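Local coordinates for protein peptidyl-prolyl cis-trans isomerase cyclophilin-type (PDB 3BO7) that probably catalyses the cis-trans isomerisation of peptide bonds before proline, as a cyclophilin, and is seen here bound to the immunosuppressant cyclosporin A, at residues D32-L37 against S117-T122; T46-C51 against F55-G60; Q100-L105 against V145-E150. All blocks are in the same frame, centred on the assembly; numbering follows the deposited sequence.

Interaction 1: D32-L37 against S117-T122. With EDO (1,2-ethanediol), chain N.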
loop_
_atom_site.group_PDB
_atom_site.type_symbol
_atom_site.label_atom_id
_atom_site.label_comp_id
_atom_site.label_asym_id
_atom_site.label_seq_id
_atom_site.Cartn_x
_atom_site.Cartn_y
_atom_site.Cartn_z
ATOM N N ASP A 32 8.493 -1.893 8.772
ATOM C CA ASP A 32 8.768 -0.989 9.887
ATOM C C ASP A 32 8.282 0.434 9.617
ATOM O O ASP A 32 7.537 1.006 10.417
ATOM C CB ASP A 32 10.258 -0.984 10.200
ATOM C CG ASP A 32 10.555 -0.488 11.586
ATOM O OD1 ASP A 32 9.595 -0.174 12.330
ATOM O OD2 ASP A 32 11.755 -0.420 11.937
ATOM N N SER A 33 8.690 0.994 8.482
ATOM C CA SER A 33 8.237 2.321 8.064
ATOM C C SER A 33 6.721 2.424 8.103
ATOM O O SER A 33 6.171 3.389 8.652
ATOM C CB SER A 33 8.743 2.644 6.654
ATOM O OG SER A 33 8.241 3.893 6.217
ATOM N N PHE A 34 6.056 1.426 7.514
ATOM C CA PHE A 34 4.608 1.430 7.354
ATOM C C PHE A 34 3.920 1.444 8.721
ATOM O O PHE A 34 2.976 2.212 8.944
ATOM C CB PHE A 34 4.174 0.209 6.531
ATOM C CG PHE A 34 2.740 0.259 6.060
ATOM C CD1 PHE A 34 2.409 0.883 4.861
ATOM C CD2 PHE A 34 1.720 -0.320 6.813
ATOM C CE1 PHE A 34 1.081 0.929 4.411
ATOM C CE2 PHE A 34 0.386 -0.271 6.371
ATOM C CZ PHE A 34 0.074 0.357 5.169
ATOM N N LEU A 35 4.421 0.595 9.626
ATOM C CA LEU A 35 3.881 0.438 10.974
ATOM C C LEU A 35 4.162 1.661 11.825
ATOM O O LEU A 35 3.317 2.072 12.624
ATOM C CB LEU A 35 4.405 -0.855 11.636
ATOM C CG LEU A 35 3.898 -2.172 11.011
ATOM C CD1 LEU A 35 4.728 -3.378 11.444
ATOM C CD2 LEU A 35 2.418 -2.423 11.299
ATOM N N ARG A 36 5.332 2.261 11.644
ATOM C CA ARG A 36 5.623 3.542 12.303
ATOM C C ARG A 36 4.652 4.650 11.870
ATOM O O ARG A 36 4.302 5.515 12.678
ATOM C CB ARG A 36 7.075 3.971 12.091
ATOM C CG ARG A 36 8.088 3.108 12.842
ATOM C CD ARG A 36 9.486 3.660 12.742
ATOM N NE ARG A 36 10.503 2.622 12.883
ATOM C CZ ARG A 36 11.753 2.849 13.280
ATOM N NH1 ARG A 36 12.131 4.078 13.596
ATOM N NH2 ARG A 36 12.627 1.850 13.375
ATOM N N LEU A 37 4.200 4.596 10.616
ATOM C CA LEU A 37 3.228 5.556 10.077
ATOM C C LEU A 37 1.818 5.246 10.559
ATOM O O LEU A 37 1.064 6.163 10.893
ATOM C CB LEU A 37 3.265 5.583 8.539
ATOM C CG LEU A 37 4.480 6.198 7.833
ATOM C CD1 LEU A 37 4.391 5.963 6.338
ATOM C CD2 LEU A 37 4.613 7.677 8.133
ATOM N N SER A 117 5.751 6.395 1.394
ATOM C CA SER A 117 4.494 5.904 1.968
ATOM C C SER A 117 3.461 5.346 0.977
ATOM O O SER A 117 2.521 4.678 1.381
ATOM C CB SER A 117 3.856 6.988 2.834
ATOM O OG SER A 117 3.197 7.957 2.044
ATOM N N GLU A 118 3.632 5.626 -0.312
ATOM C CA GLU A 118 2.674 5.181 -1.325
ATOM C C GLU A 118 2.843 3.708 -1.652
ATOM O O GLU A 118 3.964 3.208 -1.771
ATOM C CB GLU A 118 2.771 6.022 -2.598
ATOM C CG GLU A 118 2.010 7.305 -2.511
ATOM C CD GLU A 118 1.898 8.033 -3.848
ATOM O OE1 GLU A 118 1.246 7.504 -4.787
ATOM O OE2 GLU A 118 2.445 9.159 -3.942
ATOM N N PHE A 119 1.717 3.026 -1.821
ATOM C CA PHE A 119 1.730 1.592 -2.021
ATOM C C PHE A 119 0.643 1.206 -3.002
ATOM O O PHE A 119 -0.216 2.008 -3.335
ATOM C CB PHE A 119 1.532 0.872 -0.677
ATOM C CG PHE A 119 0.247 1.237 0.009
ATOM C CD1 PHE A 119 -0.921 0.506 -0.236
ATOM C CD2 PHE A 119 0.189 2.338 0.866
ATOM C CE1 PHE A 119 -2.116 0.856 0.375
ATOM C CE2 PHE A 119 -1.009 2.700 1.479
ATOM C CZ PHE A 119 -2.156 1.955 1.239
ATOM N N PHE A 120 0.692 -0.036 -3.470
ATOM C CA PHE A 120 -0.381 -0.576 -4.293
ATOM C C PHE A 120 -0.737 -1.999 -3.906
ATOM O O PHE A 120 0.060 -2.726 -3.303
ATOM C CB PHE A 120 -0.060 -0.478 -5.790
ATOM C CG PHE A 120 1.197 -1.188 -6.218
ATOM C CD1 PHE A 120 1.123 -2.374 -6.942
ATOM C CD2 PHE A 120 2.447 -0.649 -5.952
ATOM C CE1 PHE A 120 2.283 -3.023 -7.376
ATOM C CE2 PHE A 120 3.605 -1.288 -6.372
ATOM C CZ PHE A 120 3.523 -2.476 -7.096
ATOM N N ILE A 121 -1.958 -2.384 -4.244
ATOM C CA ILE A 121 -2.370 -3.771 -4.100
ATOM C C ILE A 121 -2.785 -4.278 -5.469
ATOM O O ILE A 121 -3.577 -3.633 -6.173
ATOM C CB ILE A 121 -3.489 -3.941 -3.048
ATOM C CG1 ILE A 121 -3.088 -3.243 -1.740
ATOM C CG2 ILE A 121 -3.756 -5.418 -2.797
ATOM C CD1 ILE A 121 -4.175 -3.152 -0.699
ATOM N N THR A 122 -2.228 -5.416 -5.863
ATOM C CA THR A 122 -2.474 -5.950 -7.197
ATOM C C THR A 122 -3.884 -6.509 -7.340
ATOM O O THR A 122 -4.432 -7.074 -6.391
ATOM C CB THR A 122 -1.457 -7.048 -7.585
ATOM O OG1 THR A 122 -1.745 -8.262 -6.870
ATOM C CG2 THR A 122 -0.027 -6.594 -7.301
HETATM C C1 EDO N . 15.724 3.617 12.755
HETATM O O1 EDO N . 16.187 4.145 11.506
HETATM C C2 EDO N . 15.701 4.743 13.783
HETATM O O2 EDO N . 14.784 4.443 14.846
#
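Phe34, on helix 28-39, turns the edge of its ring to the face of Phe119 on strand 119-122. This is a T-shaped pair. The ring centroids are 5.7 Å apart and the planes stand at 80°. The closest atoms are Phe34 CE1 and Phe119 CD2, at 3.9 Å. Phe34 reaches across because its CG lies anti to the backbone N (chi1 -168°). One helical turn on, Leu37 sets its CD1 methyl 3.7 Å from Ser117 CB. This inner side is buried and mostly apolar, and the one hydroxyl in it, Ser117 OG, is bonded to Gly60 O and Tyr42 OH.

The outer side of the helix is polar and faces solvent. Arg36 grips Asp32 side-on, one turn back. Arg36 NE meets Asp32 OD1 at 3.0 Å, and Arg36 NH2 meets Asp32 OD2 at 2.8 Å, a salt bridge. Both nitrogens lie out of the carboxylate plane. Arg36 NH1 also donates to O2 of a 1,2-ethanediol, 3.0 Å away, probably a crystallisation additive.

The helix closes one end of the cyclophilin beta barrel. Phe34 also stacks on Phe43 and meets Phe136 and Leu9 of the barrel strands. Strand 119-122 runs between strands 56-59 and 104-107.

Interaction 2: T46-C51 against F55-G60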
loop_
_atom_site.group_PDB
_atom_site.type_symbol
_atom_site.label_atom_id
_atom_site.label_comp_id
_atom_site.label_asym_id
_atom_site.label_seq_id
_atom_site.Cartn_x
_atom_site.Cartn_y
_atom_site.Cartn_z
ATOM N N THR A 46 -6.427 9.274 4.038
ATOM C CA THR A 46 -5.866 9.096 2.700
ATOM C C THR A 46 -6.829 8.260 1.848
ATOM O O THR A 46 -7.656 7.508 2.377
ATOM C CB THR A 46 -4.445 8.458 2.702
ATOM O OG1 THR A 46 -4.487 7.145 3.277
ATOM C CG2 THR A 46 -3.462 9.335 3.470
ATOM N N ILE A 47 -6.716 8.412 0.532
ATOM C CA ILE A 47 -7.593 7.728 -0.411
ATOM C C ILE A 47 -6.842 6.708 -1.266
ATOM O O ILE A 47 -5.620 6.611 -1.205
ATOM C CB ILE A 47 -8.332 8.739 -1.338
ATOM C CG1 ILE A 47 -7.339 9.685 -2.022
ATOM C CG2 ILE A 47 -9.409 9.509 -0.563
ATOM C CD1 ILE A 47 -7.965 10.518 -3.132
ATOM N N PHE A 48 -7.596 5.932 -2.037
ATOM C CA PHE A 48 -7.029 5.126 -3.109
ATOM C C PHE A 48 -7.290 5.872 -4.418
ATOM O O PHE A 48 -8.385 5.800 -4.982
ATOM C CB PHE A 48 -7.612 3.708 -3.107
ATOM C CG PHE A 48 -7.104 2.848 -1.983
ATOM C CD1 PHE A 48 -6.057 1.957 -2.193
ATOM C CD2 PHE A 48 -7.662 2.936 -0.711
ATOM C CE1 PHE A 48 -5.577 1.158 -1.158
ATOM C CE2 PHE A 48 -7.191 2.146 0.338
ATOM C CZ PHE A 48 -6.141 1.252 0.113
ATOM N N HIS A 49 -6.262 6.601 -4.873
ATOM C CA HIS A 49 -6.399 7.678 -5.867
ATOM C C HIS A 49 -6.107 7.258 -7.299
ATOM O O HIS A 49 -6.272 8.045 -8.218
ATOM C CB HIS A 49 -5.461 8.835 -5.504
ATOM C CG HIS A 49 -4.017 8.530 -5.750
ATOM N ND1 HIS A 49 -3.227 7.878 -4.828
ATOM C CD2 HIS A 49 -3.230 8.757 -6.827
ATOM C CE1 HIS A 49 -2.010 7.732 -5.320
ATOM N NE2 HIS A 49 -1.985 8.258 -6.531
ATOM N N ARG A 50 -5.618 6.044 -7.484
ATOM C CA ARG A 50 -5.362 5.537 -8.820
ATOM C C ARG A 50 -5.753 4.058 -8.874
ATOM O O ARG A 50 -5.280 3.246 -8.074
ATOM C CB ARG A 50 -3.904 5.772 -9.231
ATOM C CG ARG A 50 -3.553 5.236 -10.619
ATOM C CD ARG A 50 -2.243 5.809 -11.154
ATOM N NE ARG A 50 -1.742 5.026 -12.283
ATOM C CZ ARG A 50 -0.808 4.078 -12.196
ATOM N NH1 ARG A 50 -0.247 3.792 -11.027
ATOM N NH2 ARG A 50 -0.429 3.412 -13.279
ATOM N N CYS A 51 -6.623 3.726 -9.823
ATOM C CA CYS A 51 -7.255 2.409 -9.881
ATOM C C CYS A 51 -7.391 1.974 -11.331
ATOM O O CYS A 51 -8.140 2.586 -12.107
ATOM C CB CYS A 51 -8.629 2.448 -9.190
ATOM S SG CYS A 51 -9.522 0.873 -9.130
ATOM N N PHE A 55 -5.042 -4.566 -13.062
ATOM C CA PHE A 55 -3.685 -4.185 -12.722
ATOM C C PHE A 55 -3.545 -4.008 -11.212
ATOM O O PHE A 55 -3.125 -4.943 -10.524
ATOM C CB PHE A 55 -3.239 -2.951 -13.543
ATOM C CG PHE A 55 -1.848 -2.461 -13.227
ATOM C CD1 PHE A 55 -0.831 -3.353 -12.873
ATOM C CD2 PHE A 55 -1.550 -1.100 -13.309
ATOM C CE1 PHE A 55 0.443 -2.895 -12.577
ATOM C CE2 PHE A 55 -0.278 -0.633 -13.022
ATOM C CZ PHE A 55 0.721 -1.531 -12.649
ATOM N N MET A 56 -3.908 -2.840 -10.698
ATOM C CA MET A 56 -3.753 -2.543 -9.268
ATOM C C MET A 56 -4.553 -1.312 -8.858
ATOM O O MET A 56 -5.064 -0.579 -9.705
ATOM C CB MET A 56 -2.271 -2.354 -8.903
ATOM C CG MET A 56 -1.571 -1.254 -9.706
ATOM S SD MET A 56 -1.732 0.376 -8.971
ATOM C CE MET A 56 -2.446 1.302 -10.335
ATOM N N ILE A 57 -4.659 -1.113 -7.546
ATOM C CA ILE A 57 -5.150 0.120 -6.960
ATOM C C ILE A 57 -4.030 0.682 -6.081
ATOM O O ILE A 57 -3.325 -0.076 -5.408
ATOM C CB ILE A 57 -6.484 -0.090 -6.180
ATOM C CG1 ILE A 57 -7.134 1.246 -5.835
ATOM C CG2 ILE A 57 -6.299 -0.997 -4.947
ATOM C CD1 ILE A 57 -8.595 1.133 -5.354
ATOM N N GLN A 58 -3.873 2.005 -6.102
ATOM C CA GLN A 58 -2.752 2.690 -5.476
ATOM C C GLN A 58 -3.230 3.677 -4.415
ATOM O O GLN A 58 -4.193 4.404 -4.648
ATOM C CB GLN A 58 -1.938 3.415 -6.554
ATOM C CG GLN A 58 -0.647 4.062 -6.073
ATOM C CD GLN A 58 0.078 4.829 -7.180
ATOM O OE1 GLN A 58 -0.238 4.695 -8.369
ATOM N NE2 GLN A 58 1.063 5.634 -6.787
ATOM N N GLY A 59 -2.555 3.693 -3.261
ATOM C CA GLY A 59 -2.887 4.608 -2.154
ATOM C C GLY A 59 -1.675 5.129 -1.394
ATOM O O GLY A 59 -0.548 5.014 -1.862
ATOM N N GLY A 60 -1.913 5.731 -0.235
ATOM C CA GLY A 60 -0.843 6.155 0.674
ATOM C C GLY A 60 -0.231 7.528 0.458
ATOM O O GLY A 60 0.782 7.859 1.078
HETATM O O HOH W 1 -4.428 5.153 1.024
HETATM O O HOH W 2 -0.202 7.816 -9.188
#
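Gln58 N donates to Arg50 O at 2.7 Å. This ties strands 48-51 and 56-59 as an antiparallel pair, their axes 4.7 Å apart. His49 N gives a weak, bent bond to Gln58 O.

Polar side chains follow. Arg50 NH1 donates to Gln58 OE1 at 2.8 Å, with the oxygen in the guanidinium plane. The amide stands almost square to that plane, at 88°. Arg50 reaches this point with its chain extended. One water links His49 NE2 to Gln58 OE1. Another joins Thr46 OG1, Ile47 O and Gly60 N.

The strands form a beta hairpin of the cyclophilin barrel. His49 and Arg50 both face Gln58 in a classic beta bulge. Arg50 NH2 and Gln58 NE2 each bond to the backbone of the bound peptide, so this side of the hairpin belongs to the ligand site.

In a methyl-on-guanidinium contact, Met56 CE lies over one face, 3.4 Å from Arg50 NH1. Bends at chi2 and chi3 bring it back there, while chi1 (57°) lays Met56 CG over the centre of the Phe55 ring.

The apolar pairs lie across the sheet from Arg50. Ile57 CD1 touches Phe48 CB at 3.6 Å, and Cys51 CB lies 3.9 Å from Ile57 CG1.

Interaction 3: Q100-L105 against V145-E150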
loop_
_atom_site.group_PDB
_atom_site.type_symbol
_atom_site.label_atom_id
_atom_site.label_comp_id
_atom_site.label_asym_id
_atom_site.label_seq_id
_atom_site.Cartn_x
_atom_site.Cartn_y
_atom_site.Cartn_z
ATOM N N GLN A 100 2.710 -11.761 -8.247
ATOM C CA GLN A 100 1.896 -12.793 -8.863
ATOM C C GLN A 100 0.544 -12.864 -8.188
ATOM O O GLN A 100 0.452 -12.989 -6.969
ATOM C CB GLN A 100 2.606 -14.135 -8.768
ATOM C CG GLN A 100 1.949 -15.250 -9.551
ATOM C CD GLN A 100 2.868 -16.450 -9.729
ATOM O OE1 GLN A 100 2.465 -17.593 -9.491
ATOM N NE2 GLN A 100 4.105 -16.198 -10.158
ATOM N N GLY A 101 -0.508 -12.771 -8.995
ATOM C CA GLY A 101 -1.867 -12.959 -8.518
ATOM C C GLY A 101 -2.439 -11.752 -7.806
ATOM O O GLY A 101 -1.797 -10.700 -7.709
ATOM N N ILE A 102 -3.657 -11.920 -7.308
ATOM C CA ILE A 102 -4.386 -10.860 -6.616
ATOM C C ILE A 102 -3.838 -10.621 -5.202
ATOM O O ILE A 102 -3.400 -11.556 -4.529
ATOM C CB ILE A 102 -5.915 -11.192 -6.577
ATOM C CG1 ILE A 102 -6.730 -10.044 -5.968
ATOM C CG2 ILE A 102 -6.172 -12.541 -5.865
ATOM C CD1 ILE A 102 -8.193 -10.063 -6.339
ATOM N N GLY A 103 -3.832 -9.365 -4.767
ATOM C CA GLY A 103 -3.602 -9.052 -3.360
ATOM C C GLY A 103 -2.171 -8.895 -2.880
ATOM O O GLY A 103 -1.927 -8.919 -1.671
ATOM N N VAL A 104 -1.225 -8.735 -3.804
ATOM C CA VAL A 104 0.156 -8.449 -3.430
ATOM C C VAL A 104 0.253 -6.987 -2.959
ATOM O O VAL A 104 -0.239 -6.071 -3.632
ATOM C CB VAL A 104 1.143 -8.744 -4.600
ATOM C CG1 VAL A 104 2.569 -8.353 -4.244
ATOM C CG2 VAL A 104 1.084 -10.218 -5.014
ATOM N N LEU A 105 0.858 -6.776 -1.791
ATOM C CA LEU A 105 1.081 -5.424 -1.288
ATOM C C LEU A 105 2.523 -5.002 -1.559
ATOM O O LEU A 105 3.489 -5.641 -1.112
ATOM C CB LEU A 105 0.725 -5.295 0.200
ATOM C CG LEU A 105 1.043 -3.951 0.883
ATOM C CD1 LEU A 105 0.192 -2.808 0.318
ATOM C CD2 LEU A 105 0.878 -4.018 2.396
ATOM N N VAL A 145 -13.535 -7.477 -1.460
ATOM C CA VAL A 145 -13.551 -6.009 -1.396
ATOM C C VAL A 145 -12.674 -5.454 -2.529
ATOM O O VAL A 145 -13.047 -4.510 -3.230
ATOM C CB VAL A 145 -13.071 -5.494 -0.010
ATOM C CG1 VAL A 145 -12.710 -4.003 -0.056
ATOM C CG2 VAL A 145 -14.131 -5.753 1.046
ATOM N N LEU A 146 -11.517 -6.086 -2.711
ATOM C CA LEU A 146 -10.567 -5.736 -3.758
ATOM C C LEU A 146 -11.209 -5.895 -5.127
ATOM O O LEU A 146 -11.079 -5.016 -5.978
ATOM C CB LEU A 146 -9.336 -6.631 -3.645
ATOM C CG LEU A 146 -7.932 -6.041 -3.750
ATOM C CD1 LEU A 146 -7.762 -4.769 -2.923
ATOM C CD2 LEU A 146 -6.921 -7.111 -3.327
ATOM N N ARG A 147 -11.919 -7.008 -5.323
ATOM C CA ARG A 147 -12.634 -7.280 -6.572
ATOM C C ARG A 147 -13.727 -6.248 -6.898
ATOM O O ARG A 147 -14.008 -5.993 -8.067
ATOM C CB ARG A 147 -13.196 -8.702 -6.575
ATOM C CG ARG A 147 -12.133 -9.766 -6.753
ATOM C CD ARG A 147 -12.716 -11.168 -6.790
ATOM N NE ARG A 147 -11.650 -12.168 -6.797
ATOM C CZ ARG A 147 -11.241 -12.851 -5.728
ATOM N NH1 ARG A 147 -11.819 -12.675 -4.540
ATOM N NH2 ARG A 147 -10.254 -13.725 -5.851
ATOM N N GLN A 148 -14.320 -5.648 -5.870
ATOM C CA GLN A 148 -15.284 -4.562 -6.057
ATOM C C GLN A 148 -14.585 -3.248 -6.394
ATOM O O GLN A 148 -15.096 -2.454 -7.191
ATOM C CB GLN A 148 -16.182 -4.384 -4.822
ATOM C CG GLN A 148 -17.272 -5.448 -4.663
ATOM C CD GLN A 148 -18.036 -5.724 -5.963
ATOM O OE1 GLN A 148 -18.678 -4.834 -6.526
ATOM N NE2 GLN A 148 -17.959 -6.961 -6.438
ATOM N N TRP A 149 -13.424 -3.014 -5.783
ATOM C CA TRP A 149 -12.621 -1.844 -6.102
ATOM C C TRP A 149 -12.179 -1.847 -7.554
ATOM O O TRP A 149 -12.085 -0.792 -8.170
ATOM C CB TRP A 149 -11.391 -1.750 -5.207
ATOM C CG TRP A 149 -11.686 -1.432 -3.781
ATOM C CD1 TRP A 149 -12.910 -1.175 -3.219
ATOM C CD2 TRP A 149 -10.727 -1.294 -2.733
ATOM N NE1 TRP A 149 -12.768 -0.910 -1.881
ATOM C CE2 TRP A 149 -11.437 -0.973 -1.556
ATOM C CE3 TRP A 149 -9.334 -1.416 -2.672
ATOM C CZ2 TRP A 149 -10.800 -0.772 -0.333
ATOM C CZ3 TRP A 149 -8.703 -1.216 -1.455
ATOM C CH2 TRP A 149 -9.435 -0.897 -0.303
ATOM N N GLU A 150 -11.913 -3.040 -8.084
ATOM C CA GLU A 150 -11.461 -3.211 -9.456
ATOM C C GLU A 150 -12.508 -2.724 -10.471
ATOM O O GLU A 150 -12.164 -2.376 -11.602
ATOM C CB GLU A 150 -11.101 -4.682 -9.706
ATOM C CG GLU A 150 -10.466 -4.954 -11.059
ATOM C CD GLU A 150 -9.943 -6.375 -11.215
ATOM O OE1 GLU A 150 -9.086 -6.589 -12.099
ATOM O OE2 GLU A 150 -10.377 -7.281 -10.466
#
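Ile102 and Gly103 meet Leu146 and Arg147 in a small, largely aliphatic contact between a loop and a helix. The loop leads into strand 104-107. The helix, 143-149, covers one end of the barrel. The contact is partly buried, and the two segments together bury 173 Å² of surface.

Leu146 makes the inner half. Leu146 CD2 lies 3.8 Å from Gly103 CA and 4.0 Å from Ile102 CG1. The Ile102 and Leu146 side chains point in opposite directions and slide past each other. The backbone of Gly103 turns with a positive phi (87°), a conformation glycine takes easily. It is held by Thr122 and Val139 of the neighbouring strands, so Leu146 packs against a fixed turn. Leu146 also touches Leu18, Ile121 and Phe123, and so reaches into the barrel interior.

Arg147 makes the outer half. Its extended chain crosses Ile102 at about a right angle. Ile102 CD1 is 4.0 Å from Arg147 CG. The same methyl lies over one face of the guanidinium, 3.9 Å above its plane and offset toward the rim. Ile102 can reach it because CG1 is anti to the backbone N (chi1 -175°). The charged end is not paired within this contact. Arg147 NH1 has a long, weak ion pair with Asp144, on its own helix.

Only carbon packing and this face contact join the two segments.

A short helix capping a barrel end, its Leu146 and Trp149 turned toward the strands, fits the cyclophilin fold, an antiparallel eight-stranded barrel with a helix at each end.

Interactions 1 and 3 each set a helix against the barrel, helix 28-39 in one and helix 143-149 in the other. Interaction 2 joins two strands of the barrel wall. Interactions 1 and 2 are buried; interaction 3 is only partly so and lies nearer the surface. Their chemistry follows their place. Interaction 1 is aromatic and aliphatic packing, interaction 2 combines backbone and side-chain bonds beside the peptide site, and interaction 3 is thin aliphatic packing with a methyl laid on an arginine. Strand 119-122 connects them. Phe119 O is 2.9 Å from Gly59 N of interaction 2, and Thr122 O is 2.9 Å from Gly103 N of interaction 3. Trp149 of the second helix packs on Phe48 and Ile57 of the hairpin.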